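Local structure of glycosyl hydrolase family 2, TIM barrel domain protein (Faecalibacterium prausnitzii A2-165, 6ED2) at residues 341-345 against 366-372; 344-348 against 612-616; 576-580 against 615-619. The protein probably hydrolyses beta-glucuronides, as a gut bacterial beta-glucuronidase of glycosyl hydrolase family 2, and binds magnesium. All blocks are in the same frame, centred on the assembly; numbering follows the deposited sequence.

Interaction 1. Residues 341-345 against 366-372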
ATOM      1  N   PHE A 341      19.423 -16.308   2.291  1.00 25.50           N
ATOM      2  CA  PHE A 341      20.848 -16.181   2.586  1.00 26.88           C
ATOM      3  C   PHE A 341      21.484 -15.001   1.848  1.00 28.30           C
ATOM      4  O   PHE A 341      22.317 -14.283   2.427  1.00 29.14           O
ATOM      5  CB  PHE A 341      21.560 -17.500   2.285  1.00 23.75           C
ATOM      6  CG  PHE A 341      21.460 -18.490   3.425  1.00 28.84           C
ATOM      7  CD1 PHE A 341      22.439 -18.528   4.424  1.00 27.08           C
ATOM      8  CD2 PHE A 341      20.363 -19.338   3.532  1.00 22.64           C
ATOM      9  CE1 PHE A 341      22.342 -19.421   5.485  1.00 27.45           C
ATOM     10  CE2 PHE A 341      20.257 -20.238   4.592  1.00 25.55           C
ATOM     11  CZ  PHE A 341      21.248 -20.279   5.572  1.00 26.84           C
ATOM     12  N   GLU A 342      21.113 -14.773   0.579  1.00 25.04           N
ATOM     13  CA  GLU A 342      21.619 -13.588  -0.111  1.00 28.12           C
ATOM     14  C   GLU A 342      21.243 -12.310   0.646  1.00 23.89           C
ATOM     15  O   GLU A 342      22.054 -11.382   0.751  1.00 26.57           O
ATOM     16  CB  GLU A 342      21.103 -13.538  -1.556  1.00 26.12           C
ATOM     17  CG  GLU A 342      21.671 -14.643  -2.461  1.00 27.79           C
ATOM     18  CD  GLU A 342      23.199 -14.724  -2.411  1.00 31.89           C
ATOM     19  OE1 GLU A 342      23.867 -13.834  -2.992  1.00 37.11           O
ATOM     20  OE2 GLU A 342      23.731 -15.664  -1.765  1.00 36.89           O
ATOM     21  N   LEU A 343      20.021 -12.252   1.177  1.00 22.13           N
ATOM     22  CA  LEU A 343      19.598 -11.112   1.991  1.00 28.68           C
ATOM     23  C   LEU A 343      20.359 -11.045   3.317  1.00 27.33           C
ATOM     24  O   LEU A 343      20.762  -9.963   3.756  1.00 28.24           O
ATOM     25  CB  LEU A 343      18.095 -11.191   2.264  1.00 26.16           C
ATOM     26  CG  LEU A 343      17.155 -10.999   1.070  1.00 25.15           C
ATOM     27  CD1 LEU A 343      15.719 -11.285   1.479  1.00 24.79           C
ATOM     28  CD2 LEU A 343      17.297  -9.580   0.518  1.00 23.37           C
ATOM     29  N   MET A 344      20.554 -12.181   3.982  1.00 24.18           N
ATOM     30  CA  MET A 344      21.283 -12.132   5.242  1.00 27.09           C
ATOM     31  C   MET A 344      22.739 -11.755   5.019  1.00 28.18           C
ATOM     32  O   MET A 344      23.323 -11.045   5.847  1.00 25.94           O
ATOM     33  CB  MET A 344      21.162 -13.464   5.985  1.00 27.57           C
ATOM     34  CG  MET A 344      19.756 -13.725   6.520  1.00 26.84           C
ATOM     35  SD  MET A 344      19.657 -15.163   7.608  1.00 29.54           S
ATOM     36  CE  MET A 344      20.239 -16.513   6.576  1.00 25.81           C
ATOM     37  N   LYS A 345      23.334 -12.178   3.899  1.00 25.94           N
ATOM     38  CA  LYS A 345      24.684 -11.709   3.582  1.00 29.64           C
ATOM     39  C   LYS A 345      24.685 -10.216   3.275  1.00 27.79           C
ATOM     40  O   LYS A 345      25.553  -9.470   3.741  1.00 24.66           O
ATOM     41  CB  LYS A 345      25.263 -12.498   2.409  1.00 27.39           C
ATOM     42  CG  LYS A 345      25.557 -13.949   2.744  1.00 30.95           C
ATOM     43  CD  LYS A 345      25.451 -14.852   1.524  1.00 34.58           C
ATOM     44  CE  LYS A 345      26.593 -14.613   0.547  1.00 36.01           C
ATOM     45  NZ  LYS A 345      26.482 -15.527  -0.647  1.00 34.91           N
ATOM     46  N   MET A 366      23.142 -24.969   3.797  1.00 28.33           N
ATOM     47  CA  MET A 366      23.502 -23.694   3.179  1.00 31.78           C
ATOM     48  C   MET A 366      24.259 -22.810   4.159  1.00 25.93           C
ATOM     49  O   MET A 366      25.224 -22.141   3.775  1.00 25.57           O
ATOM     50  CB  MET A 366      22.253 -22.970   2.653  1.00 30.22           C
ATOM     51  CG  MET A 366      22.565 -21.560   2.105  1.00 35.59           C
ATOM     52  SD  MET A 366      21.623 -20.994   0.651  1.00 41.19           S
ATOM     53  CE  MET A 366      22.118 -22.248  -0.535  1.00 38.08           C
ATOM     54  N   ALA A 367      23.817 -22.767   5.423  1.00 27.43           N
ATOM     55  CA  ALA A 367      24.600 -22.067   6.447  1.00 26.62           C
ATOM     56  C   ALA A 367      26.019 -22.618   6.515  1.00 24.41           C
ATOM     57  O   ALA A 367      26.981 -21.853   6.635  1.00 25.60           O
ATOM     58  CB  ALA A 367      23.915 -22.166   7.807  1.00 24.10           C
ATOM     59  N   ASP A 368      26.172 -23.944   6.400  1.00 22.77           N
ATOM     60  CA  ASP A 368      27.508 -24.536   6.376  1.00 27.88           C
ATOM     61  C   ASP A 368      28.357 -23.946   5.259  1.00 30.56           C
ATOM     62  O   ASP A 368      29.560 -23.714   5.438  1.00 31.09           O
ATOM     63  CB  ASP A 368      27.416 -26.055   6.208  1.00 24.60           C
ATOM     64  CG  ASP A 368      26.946 -26.769   7.471  1.00 30.70           C
ATOM     65  OD1 ASP A 368      26.787 -26.133   8.547  1.00 28.34           O
ATOM     66  OD2 ASP A 368      26.717 -27.992   7.385  1.00 32.20           O
ATOM     67  N   GLU A 369      27.749 -23.694   4.093  1.00 31.09           N
ATOM     68  CA  GLU A 369      28.509 -23.208   2.941  1.00 26.77           C
ATOM     69  C   GLU A 369      28.703 -21.702   2.972  1.00 29.90           C
ATOM     70  O   GLU A 369      29.724 -21.206   2.481  1.00 33.65           O
ATOM     71  CB  GLU A 369      27.809 -23.597   1.640  1.00 33.22           C
ATOM     72  CG  GLU A 369      27.916 -25.072   1.293  1.00 41.38           C
ATOM     73  CD  GLU A 369      27.163 -25.415   0.016  1.00 56.42           C
ATOM     74  OE1 GLU A 369      26.747 -24.474  -0.700  1.00 53.85           O
ATOM     75  OE2 GLU A 369      26.983 -26.621  -0.268  1.00 66.91           O
ATOM     76  N   GLU A 370      27.756 -20.954   3.532  1.00 30.35           N
ATOM     77  CA  GLU A 370      27.893 -19.504   3.583  1.00 30.08           C
ATOM     78  C   GLU A 370      28.582 -19.002   4.851  1.00 32.42           C
ATOM     79  O   GLU A 370      28.781 -17.791   4.990  1.00 31.81           O
ATOM     80  CB  GLU A 370      26.522 -18.850   3.439  1.00 28.31           C
ATOM     81  CG  GLU A 370      25.781 -19.314   2.184  1.00 33.82           C
ATOM     82  CD  GLU A 370      26.528 -18.991   0.893  1.00 39.43           C
ATOM     83  OE1 GLU A 370      27.291 -17.991   0.840  1.00 45.71           O
ATOM     84  OE2 GLU A 370      26.370 -19.762  -0.073  1.00 45.74           O
ATOM     85  N   GLY A 371      28.942 -19.885   5.779  1.00 29.48           N
ATOM     86  CA  GLY A 371      29.591 -19.446   7.002  1.00 30.72           C
ATOM     87  C   GLY A 371      28.689 -18.640   7.915  1.00 31.08           C
ATOM     88  O   GLY A 371      29.056 -17.544   8.348  1.00 33.93           O
ATOM     89  N   PHE A 372      27.502 -19.165   8.201  1.00 28.04           N
ATOM     90  CA  PHE A 372      26.559 -18.553   9.127  1.00 29.48           C
ATOM     91  C   PHE A 372      26.491 -19.384  10.403  1.00 30.82           C
ATOM     92  O   PHE A 372      26.651 -20.604  10.369  1.00 27.48           O
ATOM     93  CB  PHE A 372      25.160 -18.439   8.511  1.00 29.07           C
ATOM     94  CG  PHE A 372      24.940 -17.166   7.734  1.00 32.15           C
ATOM     95  CD1 PHE A 372      25.365 -17.058   6.420  1.00 30.60           C
ATOM     96  CD2 PHE A 372      24.310 -16.081   8.322  1.00 28.94           C
ATOM     97  CE1 PHE A 372      25.166 -15.881   5.706  1.00 30.40           C
ATOM     98  CE2 PHE A 372      24.114 -14.897   7.614  1.00 31.68           C
ATOM     99  CZ  PHE A 372      24.540 -14.797   6.304  1.00 27.59           C
TER
HETATM  100  O   HOH W   1      23.748 -18.457  -0.806  1.00 30.65           O
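K345 NZ makes a salt bridge to E370 OE1 at 3.0 Å, coming from above the carboxylate plane, and a second on its own helix to E342 OE2, on the syn side of that carboxylate. The lysine chain gets there through a bend at chi3 (71°). One ammonium thus lies between two like charges and probably offsets their repulsion, while a water donates to E342 OE2 and, weakly, to E370 OE2. The helices so joined, 334-347 and 361-370, are the first two on the outside of the TIM barrel; segments 341-345 and 366-370 cross at -37°, their axes 11.7 Å apart at closest. Beneath the charges the F341 ring is clamped between two methionines: M366 CG sits 3.5 Å from its centroid in a CH-pi contact, with M366 SD oblique beside it, and M344 CE covers the opposite face. F341 also turns its edge to the face of F372 in a T-shaped pair, planes at 88° and centroids 5.4 Å apart. F372, just past the positive-phi G371 that ends helix 361-370, takes K345 CG against its own edge, and M344 CB lies 3.6 Å from F372 CZ. S70 of a neighbouring subunit packs against M366 and E370.

Interaction 2. Residues 344-348 against 612-616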
ATOM      1  N   MET A 344      20.554 -12.181   3.982  1.00 24.18           N
ATOM      2  CA  MET A 344      21.283 -12.132   5.242  1.00 27.09           C
ATOM      3  C   MET A 344      22.739 -11.755   5.019  1.00 28.18           C
ATOM      4  O   MET A 344      23.323 -11.045   5.847  1.00 25.94           O
ATOM      5  CB  MET A 344      21.162 -13.464   5.985  1.00 27.57           C
ATOM      6  CG  MET A 344      19.756 -13.725   6.520  1.00 26.84           C
ATOM      7  SD  MET A 344      19.657 -15.163   7.608  1.00 29.54           S
ATOM      8  CE  MET A 344      20.239 -16.513   6.576  1.00 25.81           C
ATOM      9  N   LYS A 345      23.334 -12.178   3.899  1.00 25.94           N
ATOM     10  CA  LYS A 345      24.684 -11.709   3.582  1.00 29.64           C
ATOM     11  C   LYS A 345      24.685 -10.216   3.275  1.00 27.79           C
ATOM     12  O   LYS A 345      25.553  -9.470   3.741  1.00 24.66           O
ATOM     13  CB  LYS A 345      25.263 -12.498   2.409  1.00 27.39           C
ATOM     14  CG  LYS A 345      25.557 -13.949   2.744  1.00 30.95           C
ATOM     15  CD  LYS A 345      25.451 -14.852   1.524  1.00 34.58           C
ATOM     16  CE  LYS A 345      26.593 -14.613   0.547  1.00 36.01           C
ATOM     17  NZ  LYS A 345      26.482 -15.527  -0.647  1.00 34.91           N
ATOM     18  N   TRP A 346      23.716  -9.759   2.491  1.00 26.37           N
ATOM     19  CA  TRP A 346      23.663  -8.346   2.138  1.00 28.73           C
ATOM     20  C   TRP A 346      23.549  -7.481   3.387  1.00 27.73           C
ATOM     21  O   TRP A 346      24.219  -6.451   3.503  1.00 25.18           O
ATOM     22  CB  TRP A 346      22.477  -8.118   1.197  1.00 28.22           C
ATOM     23  CG  TRP A 346      22.152  -6.708   0.870  1.00 32.63           C
ATOM     24  CD1 TRP A 346      22.715  -5.942  -0.114  1.00 29.22           C
ATOM     25  CD2 TRP A 346      21.153  -5.887   1.498  1.00 28.31           C
ATOM     26  NE1 TRP A 346      22.129  -4.699  -0.132  1.00 28.50           N
ATOM     27  CE2 TRP A 346      21.166  -4.637   0.840  1.00 26.28           C
ATOM     28  CE3 TRP A 346      20.259  -6.086   2.558  1.00 27.22           C
ATOM     29  CZ2 TRP A 346      20.320  -3.583   1.206  1.00 28.47           C
ATOM     30  CZ3 TRP A 346      19.404  -5.041   2.916  1.00 27.36           C
ATOM     31  CH2 TRP A 346      19.444  -3.805   2.240  1.00 29.23           C
ATOM     32  N   ILE A 347      22.725  -7.898   4.351  1.00 23.35           N
ATOM     33  CA  ILE A 347      22.500  -7.055   5.522  1.00 27.48           C
ATOM     34  C   ILE A 347      23.605  -7.148   6.572  1.00 26.64           C
ATOM     35  O   ILE A 347      23.647  -6.311   7.482  1.00 25.52           O
ATOM     36  CB  ILE A 347      21.123  -7.384   6.125  1.00 23.51           C
ATOM     37  CG1 ILE A 347      20.594  -6.187   6.915  1.00 22.64           C
ATOM     38  CG2 ILE A 347      21.192  -8.648   6.945  1.00 21.87           C
ATOM     39  CD1 ILE A 347      19.155  -6.323   7.319  1.00 24.89           C
ATOM     40  N   GLY A 348      24.527  -8.104   6.464  1.00 25.54           N
ATOM     41  CA  GLY A 348      25.612  -8.210   7.424  1.00 25.84           C
ATOM     42  C   GLY A 348      25.336  -9.101   8.619  1.00 28.66           C
ATOM     43  O   GLY A 348      26.087  -9.049   9.598  1.00 31.23           O
ATOM     44  N   ALA A 612      15.703  -2.611   7.307  1.00 25.76           N
ATOM     45  CA  ALA A 612      16.820  -3.380   6.766  1.00 27.52           C
ATOM     46  C   ALA A 612      18.035  -2.502   6.516  1.00 27.19           C
ATOM     47  O   ALA A 612      19.167  -2.971   6.652  1.00 28.36           O
ATOM     48  CB  ALA A 612      16.417  -4.099   5.475  1.00 24.70           C
ATOM     49  N   TYR A 613      17.823  -1.230   6.164  1.00 26.98           N
ATOM     50  CA  TYR A 613      18.943  -0.323   5.911  1.00 27.54           C
ATOM     51  C   TYR A 613      19.590   0.164   7.208  1.00 27.46           C
ATOM     52  O   TYR A 613      20.818   0.332   7.266  1.00 26.91           O
ATOM     53  CB  TYR A 613      18.462   0.840   5.028  1.00 24.13           C
ATOM     54  CG  TYR A 613      18.136   0.324   3.638  1.00 29.65           C
ATOM     55  CD1 TYR A 613      19.154   0.086   2.702  1.00 25.99           C
ATOM     56  CD2 TYR A 613      16.833   0.000   3.283  1.00 25.66           C
ATOM     57  CE1 TYR A 613      18.870  -0.433   1.442  1.00 28.70           C
ATOM     58  CE2 TYR A 613      16.538  -0.523   2.034  1.00 28.69           C
ATOM     59  CZ  TYR A 613      17.556  -0.730   1.119  1.00 29.94           C
ATOM     60  OH  TYR A 613      17.253  -1.246  -0.122  1.00 29.58           O
ATOM     61  N   LEU A 614      18.800   0.355   8.267  1.00 28.02           N
ATOM     62  CA  LEU A 614      19.396   0.628   9.570  1.00 28.57           C
ATOM     63  C   LEU A 614      20.309  -0.521   9.995  1.00 28.09           C
ATOM     64  O   LEU A 614      21.464  -0.300  10.379  1.00 26.63           O
ATOM     65  CB  LEU A 614      18.299   0.884  10.602  1.00 29.69           C
ATOM     66  CG  LEU A 614      18.688   1.267  12.038  1.00 29.70           C
ATOM     67  CD1 LEU A 614      17.523   1.990  12.717  1.00 29.45           C
ATOM     68  CD2 LEU A 614      19.057   0.028  12.841  1.00 30.16           C
ATOM     69  N   PHE A 615      19.823  -1.762   9.887  1.00 22.52           N
ATOM     70  CA  PHE A 615      20.622  -2.891  10.350  1.00 25.51           C
ATOM     71  C   PHE A 615      21.840  -3.104   9.469  1.00 31.39           C
ATOM     72  O   PHE A 615      22.913  -3.453   9.972  1.00 29.22           O
ATOM     73  CB  PHE A 615      19.782  -4.164  10.405  1.00 27.43           C
ATOM     74  CG  PHE A 615      19.016  -4.328  11.687  1.00 24.38           C
ATOM     75  CD1 PHE A 615      19.684  -4.550  12.889  1.00 25.50           C
ATOM     76  CD2 PHE A 615      17.626  -4.242  11.698  1.00 23.82           C
ATOM     77  CE1 PHE A 615      18.973  -4.700  14.086  1.00 24.85           C
ATOM     78  CE2 PHE A 615      16.902  -4.394  12.895  1.00 26.56           C
ATOM     79  CZ  PHE A 615      17.582  -4.616  14.082  1.00 25.36           C
ATOM     80  N   ARG A 616      21.696  -2.901   8.154  1.00 30.75           N
ATOM     81  CA  ARG A 616      22.824  -3.104   7.251  1.00 27.32           C
ATOM     82  C   ARG A 616      23.970  -2.165   7.596  1.00 30.13           C
ATOM     83  O   ARG A 616      25.134  -2.576   7.655  1.00 32.00           O
ATOM     84  CB  ARG A 616      22.392  -2.896   5.794  1.00 26.70           C
ATOM     85  CG  ARG A 616      23.542  -2.976   4.812  1.00 23.08           C
ATOM     86  CD  ARG A 616      23.048  -3.047   3.386  1.00 31.52           C
ATOM     87  NE  ARG A 616      24.049  -3.642   2.507  1.00 34.80           N
ATOM     88  CZ  ARG A 616      24.606  -3.008   1.474  1.00 41.81           C
ATOM     89  NH1 ARG A 616      24.255  -1.758   1.182  1.00 35.61           N
ATOM     90  NH2 ARG A 616      25.511  -3.627   0.731  1.00 32.38           N
TER
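R616 lays its guanidinium flat on the indole of W346, the planes only 4° apart and R616 CZ 3.9 Å from the centroid of the five-membered ring, a cation-pi stack. The arginine chain, extended from CG to NE, brings CD over the six-membered ring as well, 3.6 Å from its centroid. R616 NE then donates to W346 O at 3.0 Å, lying 43° above the carbonyl plane, so one arginine holds both the ring and the backbone of W346 near the end of helix 334-347. The tight, buried part lies at I347, where CD1 wedges against A612 O (3.4 Å) and F615 CB, and I347 O receives a CA-H...O contact from R616 CA. Here the two barrel helices come within 4.3 Å, CA of I347 to CA of R616, just before G348 closes the helix in a Schellman motif. The outer part is partly exposed and aromatic: the W346 indole edge meets the face of Y613 in an offset edge-to-face pair, and Y613 OH bonds to E555 of the third subunit. Replacing W346 by an alanine is likely to leave the R616 guanidinium without its flat partner and open a gap beside Y613. Because W346 NE1 and R616 NE are both donors, 3.4 Å apart, they cannot bond to each other; the pairing relies on cation-pi attraction and on the carbonyl that orients NE.

Interaction 3. Residues 576-580 against 615-619; sequences GELVW and FRKRW
E577 reaches helix 610-621 from its barrel strand by setting CG between its backbone N and carbonyl carbon (chi1 49°) and then running extended, while R618 comes from the opposite direction with CG trans to the backbone N and a straight chain as far as NE. Their flat ends meet almost coplanar, planes 7° apart. The grip is side-on and bidentate: R618 NH2 donates to E577 OE1 at 2.7 Å and R618 NE to E577 OE2 at 2.9 Å, each on the syn lone pair and both nearly straight. A third donor, W619 NE1, reaches the same OE2 at 2.9 Å from above the carboxylate plane, with the oxygen close to the plane of the indole. Outside the two segments, Y315 OH bonds to E577 OE1 and D569 makes a salt bridge to R618 NH2, so neither charge relies on one mate alone. Toward the C-terminal end of the strand the chemistry turns apolar. V579 CG2 lies 3.7 Å from CZ of F615, meeting the ring obliquely, and V579 CG1 makes a looser contact with W619 CH2 at 4.3 Å. F615 CD1 in turn lies over one face of the indole, near its rim, which probably helps fix the orientation of W619. Strand 574-580, the last of the parallel barrel strands, is thus joined to helix 610-621 on its outer side; segments 576-580 and 615-619 run nearly antiparallel (171°), as in the beta-alpha units of a TIM barrel. A buried carboxylate gripped by two N-H groups of R618 and the indole N-H of W619, with Y315 OH bonded as well, is likely to stay ionised and has little freedom to rotate.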
ATOM      1  N   GLY A 576      25.209 -10.299  21.720  1.00 26.68           N
ATOM      2  CA  GLY A 576      24.525 -10.664  20.503  1.00 27.93           C
ATOM      3  C   GLY A 576      23.164 -10.019  20.397  1.00 28.16           C
ATOM      4  O   GLY A 576      22.495  -9.808  21.416  1.00 27.54           O
ATOM      5  N   GLU A 577      22.748  -9.698  19.168  1.00 27.20           N
ATOM      6  CA  GLU A 577      21.420  -9.150  18.899  1.00 27.56           C
ATOM      7  C   GLU A 577      20.819  -9.922  17.737  1.00 25.67           C
ATOM      8  O   GLU A 577      21.339  -9.882  16.617  1.00 29.77           O
ATOM      9  CB  GLU A 577      21.480  -7.649  18.591  1.00 24.98           C
ATOM     10  CG  GLU A 577      22.526  -7.273  17.544  1.00 24.54           C
ATOM     11  CD  GLU A 577      22.826  -5.783  17.529  1.00 31.53           C
ATOM     12  OE1 GLU A 577      23.459  -5.277  18.495  1.00 31.44           O
ATOM     13  OE2 GLU A 577      22.424  -5.116  16.550  1.00 33.45           O
ATOM     14  N   LEU A 578      19.744 -10.641  18.000  1.00 23.63           N
ATOM     15  CA  LEU A 578      19.001 -11.323  16.956  1.00 26.11           C
ATOM     16  C   LEU A 578      17.613 -10.718  17.014  1.00 27.79           C
ATOM     17  O   LEU A 578      16.907 -10.869  18.021  1.00 24.52           O
ATOM     18  CB  LEU A 578      18.977 -12.840  17.154  1.00 22.31           C
ATOM     19  CG  LEU A 578      20.329 -13.531  17.327  1.00 26.34           C
ATOM     20  CD1 LEU A 578      20.117 -15.031  17.440  1.00 26.36           C
ATOM     21  CD2 LEU A 578      21.308 -13.229  16.217  1.00 22.67           C
ATOM     22  N   VAL A 579      17.246  -9.991  15.959  1.00 23.87           N
ATOM     23  CA  VAL A 579      16.022  -9.201  15.977  1.00 23.50           C
ATOM     24  C   VAL A 579      14.876 -10.084  15.515  1.00 24.78           C
ATOM     25  O   VAL A 579      15.070 -11.046  14.766  1.00 27.31           O
ATOM     26  CB  VAL A 579      16.183  -7.927  15.111  1.00 29.44           C
ATOM     27  CG1 VAL A 579      16.259  -8.273  13.619  1.00 23.74           C
ATOM     28  CG2 VAL A 579      15.065  -6.918  15.386  1.00 26.28           C
ATOM     29  N   TRP A 580      13.672  -9.784  15.998  1.00 25.99           N
ATOM     30  CA  TRP A 580      12.454 -10.434  15.526  1.00 26.18           C
ATOM     31  C   TRP A 580      11.781  -9.532  14.495  1.00 25.72           C
ATOM     32  O   TRP A 580      11.417  -8.402  14.817  1.00 27.11           O
ATOM     33  CB  TRP A 580      11.509 -10.674  16.691  1.00 24.33           C
ATOM     34  CG  TRP A 580      10.436 -11.676  16.441  1.00 25.60           C
ATOM     35  CD1 TRP A 580       9.095 -11.439  16.376  1.00 25.24           C
ATOM     36  CD2 TRP A 580      10.610 -13.081  16.276  1.00 22.51           C
ATOM     37  NE1 TRP A 580       8.421 -12.617  16.177  1.00 26.78           N
ATOM     38  CE2 TRP A 580       9.331 -13.641  16.104  1.00 24.84           C
ATOM     39  CE3 TRP A 580      11.728 -13.923  16.244  1.00 24.73           C
ATOM     40  CZ2 TRP A 580       9.134 -15.008  15.905  1.00 20.49           C
ATOM     41  CZ3 TRP A 580      11.535 -15.271  16.038  1.00 24.22           C
ATOM     42  CH2 TRP A 580      10.243 -15.804  15.875  1.00 23.46           C
ATOM     43  N   PHE A 615      19.823  -1.762   9.887  1.00 22.52           N
ATOM     44  CA  PHE A 615      20.622  -2.891  10.350  1.00 25.51           C
ATOM     45  C   PHE A 615      21.840  -3.104   9.469  1.00 31.39           C
ATOM     46  O   PHE A 615      22.913  -3.453   9.972  1.00 29.22           O
ATOM     47  CB  PHE A 615      19.782  -4.164  10.405  1.00 27.43           C
ATOM     48  CG  PHE A 615      19.016  -4.328  11.687  1.00 24.38           C
ATOM     49  CD1 PHE A 615      19.684  -4.550  12.889  1.00 25.50           C
ATOM     50  CD2 PHE A 615      17.626  -4.242  11.698  1.00 23.82           C
ATOM     51  CE1 PHE A 615      18.973  -4.700  14.086  1.00 24.85           C
ATOM     52  CE2 PHE A 615      16.902  -4.394  12.895  1.00 26.56           C
ATOM     53  CZ  PHE A 615      17.582  -4.616  14.082  1.00 25.36           C
ATOM     54  N   ARG A 616      21.696  -2.901   8.154  1.00 30.75           N
ATOM     55  CA  ARG A 616      22.824  -3.104   7.251  1.00 27.32           C
ATOM     56  C   ARG A 616      23.970  -2.165   7.596  1.00 30.13           C
ATOM     57  O   ARG A 616      25.134  -2.576   7.655  1.00 32.00           O
ATOM     58  CB  ARG A 616      22.392  -2.896   5.794  1.00 26.70           C
ATOM     59  CG  ARG A 616      23.542  -2.976   4.812  1.00 23.08           C
ATOM     60  CD  ARG A 616      23.048  -3.047   3.386  1.00 31.52           C
ATOM     61  NE  ARG A 616      24.049  -3.642   2.507  1.00 34.80           N
ATOM     62  CZ  ARG A 616      24.606  -3.008   1.474  1.00 41.81           C
ATOM     63  NH1 ARG A 616      24.255  -1.758   1.182  1.00 35.61           N
ATOM     64  NH2 ARG A 616      25.511  -3.627   0.731  1.00 32.38           N
ATOM     65  N   LYS A 617      23.659  -0.883   7.803  1.00 28.44           N
ATOM     66  CA  LYS A 617      24.702   0.059   8.179  1.00 28.87           C
ATOM     67  C   LYS A 617      25.313  -0.314   9.523  1.00 33.73           C
ATOM     68  O   LYS A 617      26.538  -0.288   9.686  1.00 34.93           O
ATOM     69  CB  LYS A 617      24.149   1.482   8.212  1.00 31.27           C
ATOM     70  CG  LYS A 617      25.178   2.498   8.732  1.00 46.24           C
ATOM     71  CD  LYS A 617      24.712   3.947   8.520  1.00 61.32           C
ATOM     72  CE  LYS A 617      25.506   4.962   9.358  1.00 54.98           C
ATOM     73  NZ  LYS A 617      24.739   6.245   9.550  1.00 55.91           N
ATOM     74  N   ARG A 618      24.477  -0.678  10.497  1.00 28.42           N
ATOM     75  CA  ARG A 618      25.003  -1.026  11.813  1.00 31.76           C
ATOM     76  C   ARG A 618      25.826  -2.312  11.763  1.00 30.49           C
ATOM     77  O   ARG A 618      26.977  -2.343  12.217  1.00 31.85           O
ATOM     78  CB  ARG A 618      23.853  -1.154  12.820  1.00 30.39           C
ATOM     79  CG  ARG A 618      24.285  -1.633  14.208  1.00 27.49           C
ATOM     80  CD  ARG A 618      23.098  -1.643  15.182  1.00 31.67           C
ATOM     81  NE  ARG A 618      23.383  -2.418  16.383  1.00 26.65           N
ATOM     82  CZ  ARG A 618      23.990  -1.923  17.463  1.00 29.21           C
ATOM     83  NH1 ARG A 618      24.374  -0.647  17.489  1.00 21.89           N
ATOM     84  NH2 ARG A 618      24.215  -2.701  18.519  1.00 27.83           N
ATOM     85  N   TRP A 619      25.261  -3.378  11.191  1.00 30.62           N
ATOM     86  CA  TRP A 619      25.880  -4.694  11.302  1.00 28.20           C
ATOM     87  C   TRP A 619      27.165  -4.790  10.493  1.00 30.86           C
ATOM     88  O   TRP A 619      28.078  -5.521  10.884  1.00 30.57           O
ATOM     89  CB  TRP A 619      24.893  -5.772  10.862  1.00 26.46           C
ATOM     90  CG  TRP A 619      23.871  -6.090  11.907  1.00 26.94           C
ATOM     91  CD1 TRP A 619      23.871  -5.679  13.212  1.00 27.34           C
ATOM     92  CD2 TRP A 619      22.701  -6.892  11.740  1.00 27.76           C
ATOM     93  NE1 TRP A 619      22.766  -6.177  13.869  1.00 22.76           N
ATOM     94  CE2 TRP A 619      22.036  -6.930  12.986  1.00 27.04           C
ATOM     95  CE3 TRP A 619      22.145  -7.588  10.654  1.00 26.95           C
ATOM     96  CZ2 TRP A 619      20.848  -7.637  13.177  1.00 21.11           C
ATOM     97  CZ3 TRP A 619      20.966  -8.278  10.848  1.00 23.13           C
ATOM     98  CH2 TRP A 619      20.329  -8.290  12.099  1.00 25.02           C
TER

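How the interactions relate
All three interactions belong to the TIM barrel domain, and two helices link them. Helix 334-347 serves interactions 1 and 2, which share M344 and K345 in sequence; helix 610-621 serves interactions 2 and 3, which share F615 and R616. Interactions 1 and 3 have no touch, whereas 2 and 3 meet where I347 O packs on W619 CB. Interaction 3 is buried and joins strand to helix, with the buried E577 carboxylate inside the wall. Interactions 1 and 2 join helix to helix: the first is mostly buried, an aromatic and methionine core with only its ion network partly exposed, and the second sets a cation on an indole beside neighbouring subunits.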